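Side-chain contacts in membrane-bound protease PH1510 (Pyrococcus horikoshii, PDB 6M4B), which cleaves proteins near hydrophobic or aromatic residues, being the N-terminal, ClpP-like protease domain of a membrane-bound serine protease that degrades the stomatin homolog PH1511 in vitro: residues V74-P77 and G78-A81; L155-P159 and E160-K164. The protein carries 1 engineered substitution. All blocks are in the same frame, centred on the assembly; numbering follows the deposited sequence.

Interaction 1 (V74-P77 and G78-A81); sequences VYPP and GASA
Ala-79 N donates to Pro-76 O across 2.8 Å, closing a type II beta turn that runs from Pro-76 to Ala-79 and reverses the chain between strand 70-74 and strand 80-82 of this ClpP-like fold. The N-H...O angle is 156°, and the nitrogen sits 17° off the carbonyl plane. Within the turn, the methyl of Ala-79 folds back over the incoming chain: CB lies 3.6 Å from the carbonyl carbon of Tyr-75 and also meets the ring of Pro-76 at CD.

Nearer the strands, the two methyls of Val-74 meet different parts of the returning chain. Its first torsion sets CG1 anti to the backbone N (chi1 -169°), and that branch reaches over the peptide link between Ser-80 and Ala-81, with Ala-81 N 3.7 Å away. The other methyl, CG2, makes an apolar contact with Ala-81 CB at 3.8 Å.

What shapes the reversal is the backbone of the turn itself. The peptide before Pro-76 is cis, and Pro-77 takes the first corner. Gly-78 follows with a positive phi, where any CB would be jammed against Pro-77 O.

Outside the turn, Val-74 is hydrogen-bonded through its backbone to Ala-96 and Ala-98, Gly-78 to Gly-100, and Ser-80 to Thr-48, while Asp-47 OD1 accepts from Ser-80 N. Strand 80-82 runs straight on into Ala-83, the engineered replacement of the nucleophile. On the flank of the turn, Pro-76 CB rests 4.0 Å above the plane of the Tyr-75 ring, displaced toward its rim.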
ATOM      1  N   VAL A  74       9.814  13.006 -14.452  1.00 35.74           N
ATOM      2  CA  VAL A  74       9.544  12.430 -15.750  1.00 42.47           C
ATOM      3  C   VAL A  74      10.410  13.180 -16.778  1.00 39.20           C
ATOM      4  O   VAL A  74      10.175  14.357 -17.103  1.00 37.08           O
ATOM      5  CB  VAL A  74       8.054  12.512 -16.139  1.00 41.75           C
ATOM      6  CG1 VAL A  74       7.821  11.645 -17.392  1.00 46.34           C
ATOM      7  CG2 VAL A  74       7.175  12.024 -14.982  1.00 41.48           C
ATOM      8  N   TYR A  75      11.409  12.478 -17.273  1.00 44.89           N
ATOM      9  CA  TYR A  75      12.562  13.093 -17.934  1.00 53.05           C
ATOM     10  C   TYR A  75      13.333  11.984 -18.681  1.00 54.57           C
ATOM     11  O   TYR A  75      13.392  10.843 -18.164  1.00 43.87           O
ATOM     12  CB  TYR A  75      13.443  13.746 -16.858  1.00 51.46           C
ATOM     13  CG  TYR A  75      14.702  14.400 -17.353  1.00 51.00           C
ATOM     14  CD1 TYR A  75      15.874  13.648 -17.547  1.00 56.25           C
ATOM     15  CD2 TYR A  75      14.745  15.773 -17.601  1.00 51.61           C
ATOM     16  CE1 TYR A  75      17.047  14.254 -17.994  1.00 55.37           C
ATOM     17  CE2 TYR A  75      15.909  16.392 -18.066  1.00 55.67           C
ATOM     18  CZ  TYR A  75      17.046  15.623 -18.248  1.00 55.42           C
ATOM     19  OH  TYR A  75      18.174  16.211 -18.687  1.00 63.93           O
ATOM     20  N   PRO A  76      13.958  12.309 -19.846  1.00 54.44           N
ATOM     21  CA  PRO A  76      14.115  13.607 -20.551  1.00 55.34           C
ATOM     22  C   PRO A  76      12.907  13.954 -21.345  1.00 50.37           C
ATOM     23  O   PRO A  76      11.993  13.145 -21.403  1.00 50.23           O
ATOM     24  CB  PRO A  76      15.290  13.358 -21.516  1.00 52.90           C
ATOM     25  CG  PRO A  76      15.236  11.897 -21.777  1.00 56.02           C
ATOM     26  CD  PRO A  76      14.763  11.249 -20.493  1.00 53.89           C
ATOM     27  N   PRO A  77      12.875  15.160 -21.964  1.00 50.21           N
ATOM     28  CA  PRO A  77      11.700  15.488 -22.787  1.00 52.66           C
ATOM     29  C   PRO A  77      11.474  14.345 -23.792  1.00 51.51           C
ATOM     30  O   PRO A  77      12.431  13.693 -24.190  1.00 46.27           O
ATOM     31  CB  PRO A  77      12.106  16.814 -23.454  1.00 53.68           C
ATOM     32  CG  PRO A  77      12.973  17.475 -22.417  1.00 51.41           C
ATOM     33  CD  PRO A  77      13.808  16.302 -21.905  1.00 56.58           C
ATOM     34  N   GLY A  78      10.212  14.044 -24.098  1.00 53.10           N
ATOM     35  CA  GLY A  78       9.853  12.829 -24.818  1.00 52.80           C
ATOM     36  C   GLY A  78       9.498  11.650 -23.923  1.00 49.89           C
ATOM     37  O   GLY A  78       8.791  10.768 -24.365  1.00 45.06           O
ATOM     38  N   ALA A  79      10.009  11.621 -22.683  1.00 45.21           N
ATOM     39  CA  ALA A  79       9.688  10.546 -21.748  1.00 43.61           C
ATOM     40  C   ALA A  79       8.200  10.491 -21.318  1.00 41.36           C
ATOM     41  O   ALA A  79       7.417  11.456 -21.433  1.00 37.89           O
ATOM     42  CB  ALA A  79      10.563  10.636 -20.515  1.00 44.10           C
ATOM     43  N   SER A  80       7.817   9.357 -20.765  1.00 43.55           N
ATOM     44  CA  SER A  80       6.499   9.269 -20.125  1.00 44.62           C
ATOM     45  C   SER A  80       6.572   8.454 -18.832  1.00 41.98           C
ATOM     46  O   SER A  80       7.530   7.721 -18.609  1.00 38.66           O
ATOM     47  CB  SER A  80       5.498   8.659 -21.118  1.00 55.42           C
ATOM     48  OG  SER A  80       5.929   7.361 -21.407  1.00 54.98           O
ATOM     49  N   ALA A  81       5.612   8.690 -17.938  1.00 40.55           N
ATOM     50  CA  ALA A  81       5.406   7.820 -16.766  1.00 41.72           C
ATOM     51  C   ALA A  81       4.011   7.283 -16.966  1.00 42.99           C
ATOM     52  O   ALA A  81       3.030   7.811 -16.447  1.00 40.67           O
ATOM     53  CB  ALA A  81       5.512   8.607 -15.471  1.00 45.20           C
TER

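Interaction 2 (L155-P159 and E160-K164); sequences LSLTP and EEALK
Thr-158 and Glu-161 exchange hydrogen bonds in both directions. Thr-158 N donates to Glu-161 OE2 at 2.9 Å and nearly straight (171°), reaching that oxygen on its anti side and 34° out of the carboxylate plane. In return Glu-161 N points at Thr-158 OG1, a weak bond of 3.3 Å. The hydroxyl can accept it because chi1 of 61° holds OG1 between the backbone N and the carbonyl carbon. Glu-161 extends beyond CG and passes its CG and CD close to OG1 before OE2 arrives at the amide.

This reciprocal pair is a capping box, with Thr-158 as N-cap of helix 159-164, separated from strand 156-157 by Thr-158 alone. A lysine in place of Glu-161 would probably leave Thr-158 N without its carboxylate acceptor and put a positive charge at the helix N-terminus.

Backbone bonds start the first turn: Ala-162 N to Thr-158 O, 2.9 Å, and Leu-163 N to Pro-159 O.

Van der Waals contacts fill in around these. Glu-160, bent at chi2, lies alongside the Pro-159 ring, its OE1 3.6 Å from Pro-159 CB. On the buried side Leu-157 CD1 touches Ala-162 CA at 3.8 Å, and Leu-157 CD2 runs against the Glu-161 side chain. Ile-103 of strand 102-104 packs on both Leu-157 and Ala-162, with Met-97 against Pro-159 and Ala-162.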
ATOM      1  N   LEU A 155      -6.942   8.461 -19.679  1.00 46.25           N
ATOM      2  CA  LEU A 155      -6.468   9.822 -19.749  1.00 44.69           C
ATOM      3  C   LEU A 155      -4.938   9.883 -19.583  1.00 47.43           C
ATOM      4  O   LEU A 155      -4.348   9.192 -18.762  1.00 40.54           O
ATOM      5  CB  LEU A 155      -7.150  10.658 -18.697  1.00 40.81           C
ATOM      6  CG  LEU A 155      -6.841  12.157 -18.706  1.00 43.66           C
ATOM      7  CD1 LEU A 155      -7.353  12.832 -19.962  1.00 46.83           C
ATOM      8  CD2 LEU A 155      -7.403  12.846 -17.450  1.00 37.20           C
ATOM      9  N   SER A 156      -4.352  10.712 -20.429  1.00 50.07           N
ATOM     10  CA  SER A 156      -2.939  11.040 -20.487  1.00 50.05           C
ATOM     11  C   SER A 156      -2.869  12.564 -20.439  1.00 51.39           C
ATOM     12  O   SER A 156      -3.684  13.226 -21.076  1.00 48.65           O
ATOM     13  CB  SER A 156      -2.380  10.632 -21.830  1.00 52.80           C
ATOM     14  OG  SER A 156      -1.098  10.136 -21.648  1.00 63.12           O
ATOM     15  N   LEU A 157      -1.911  13.107 -19.707  1.00 48.28           N
ATOM     16  CA  LEU A 157      -1.775  14.556 -19.531  1.00 45.87           C
ATOM     17  C   LEU A 157      -0.400  15.008 -19.942  1.00 39.29           C
ATOM     18  O   LEU A 157       0.549  14.262 -19.814  1.00 45.49           O
ATOM     19  CB  LEU A 157      -2.033  14.997 -18.083  1.00 38.33           C
ATOM     20  CG  LEU A 157      -3.459  14.777 -17.534  1.00 46.57           C
ATOM     21  CD1 LEU A 157      -3.532  15.272 -16.096  1.00 44.58           C
ATOM     22  CD2 LEU A 157      -4.574  15.409 -18.392  1.00 45.04           C
ATOM     23  N   THR A 158      -0.317  16.245 -20.430  1.00 42.80           N
ATOM     24  CA  THR A 158       0.978  16.936 -20.659  1.00 46.44           C
ATOM     25  C   THR A 158       1.423  17.513 -19.304  1.00 44.71           C
ATOM     26  O   THR A 158       0.611  17.565 -18.378  1.00 42.77           O
ATOM     27  CB  THR A 158       0.820  18.124 -21.645  1.00 43.89           C
ATOM     28  OG1 THR A 158      -0.097  19.055 -21.079  1.00 40.11           O
ATOM     29  CG2 THR A 158       0.298  17.645 -23.061  1.00 49.44           C
ATOM     30  N   PRO A 159       2.669  18.026 -19.205  1.00 47.45           N
ATOM     31  CA  PRO A 159       3.119  18.624 -17.937  1.00 43.96           C
ATOM     32  C   PRO A 159       2.281  19.732 -17.425  1.00 41.16           C
ATOM     33  O   PRO A 159       1.932  19.756 -16.254  1.00 45.94           O
ATOM     34  CB  PRO A 159       4.538  19.111 -18.267  1.00 49.07           C
ATOM     35  CG  PRO A 159       4.997  18.121 -19.298  1.00 50.31           C
ATOM     36  CD  PRO A 159       3.787  17.927 -20.171  1.00 47.50           C
ATOM     37  N   GLU A 160       1.871  20.609 -18.320  1.00 42.90           N
ATOM     38  CA  GLU A 160       1.127  21.825 -17.987  1.00 43.24           C
ATOM     39  C   GLU A 160      -0.316  21.480 -17.575  1.00 38.92           C
ATOM     40  O   GLU A 160      -0.866  22.086 -16.676  1.00 37.45           O
ATOM     41  CB  GLU A 160       1.181  22.815 -19.193  1.00 50.22           C
ATOM     42  CG  GLU A 160       2.611  22.989 -19.855  1.00 57.68           C
ATOM     43  CD  GLU A 160       3.125  21.846 -20.828  1.00 54.61           C
ATOM     44  OE1 GLU A 160       4.325  21.523 -20.916  1.00 60.37           O
ATOM     45  OE2 GLU A 160       2.349  21.257 -21.574  1.00 64.59           O
ATOM     46  N   GLU A 161      -0.932  20.480 -18.215  1.00 42.67           N
ATOM     47  CA  GLU A 161      -2.264  19.976 -17.790  1.00 41.76           C
ATOM     48  C   GLU A 161      -2.164  19.327 -16.409  1.00 40.12           C
ATOM     49  O   GLU A 161      -2.943  19.600 -15.513  1.00 39.12           O
ATOM     50  CB  GLU A 161      -2.806  18.959 -18.796  1.00 45.35           C
ATOM     51  CG  GLU A 161      -3.161  19.579 -20.137  1.00 51.59           C
ATOM     52  CD  GLU A 161      -3.315  18.562 -21.255  1.00 50.44           C
ATOM     53  OE1 GLU A 161      -3.924  18.958 -22.260  1.00 52.71           O
ATOM     54  OE2 GLU A 161      -2.872  17.385 -21.131  1.00 47.05           O
ATOM     55  N   ALA A 162      -1.148  18.501 -16.244  1.00 38.14           N
ATOM     56  CA  ALA A 162      -0.909  17.808 -14.985  1.00 39.86           C
ATOM     57  C   ALA A 162      -0.666  18.803 -13.873  1.00 41.01           C
ATOM     58  O   ALA A 162      -1.110  18.562 -12.747  1.00 43.22           O
ATOM     59  CB  ALA A 162       0.264  16.831 -15.138  1.00 36.63           C
ATOM     60  N   LEU A 163       0.026  19.923 -14.135  1.00 44.32           N
ATOM     61  CA  LEU A 163       0.249  20.913 -13.063  1.00 40.44           C
ATOM     62  C   LEU A 163      -1.051  21.628 -12.720  1.00 41.93           C
ATOM     63  O   LEU A 163      -1.409  21.828 -11.539  1.00 40.55           O
ATOM     64  CB  LEU A 163       1.295  21.935 -13.477  1.00 45.37           C
ATOM     65  CG  LEU A 163       1.672  22.986 -12.418  1.00 50.89           C
ATOM     66  CD1 LEU A 163       2.563  22.356 -11.342  1.00 47.96           C
ATOM     67  CD2 LEU A 163       2.400  24.178 -13.053  1.00 48.94           C
ATOM     68  N   LYS A 164      -1.744  22.062 -13.769  1.00 44.43           N
ATOM     69  CA  LYS A 164      -2.981  22.803 -13.636  1.00 46.04           C
ATOM     70  C   LYS A 164      -4.044  21.989 -12.907  1.00 44.71           C
ATOM     71  O   LYS A 164      -4.708  22.505 -12.030  1.00 42.57           O
ATOM     72  CB  LYS A 164      -3.484  23.204 -15.018  1.00 54.92           C
ATOM     73  CG  LYS A 164      -4.758  24.028 -15.008  1.00 66.72           C
ATOM     74  CD  LYS A 164      -5.378  24.195 -16.407  1.00 85.45           C
ATOM     75  CE  LYS A 164      -5.578  25.667 -16.785  1.00 94.36           C
ATOM     76  NZ  LYS A 164      -6.462  25.856 -17.975  1.00 98.30           N
TER

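In the fold
The two contacts lie at opposite edges of one small mixed sheet: interaction 1 passes from strand 70-74 of the parallel sheet into its edge strand 80-82, interaction 2 leaves its other edge strand, 156-157, and strand 102-104 lies between them. Their centres are 13 Å apart and they do not touch. Thr-101 links them, packing on Val-74 and Pro-159. Both are partly buried: Val-74 and Ala-81, like Leu-157 and Ala-162, face inward, while Pro-77 and Gly-78 are exposed at the turn, Glu-160 and Leu-163 on the helix. Interaction 1 reverses the chain with a backbone bond and no charged side chain, whereas 155-164 starts a helix with a carboxylate and a hydroxyl.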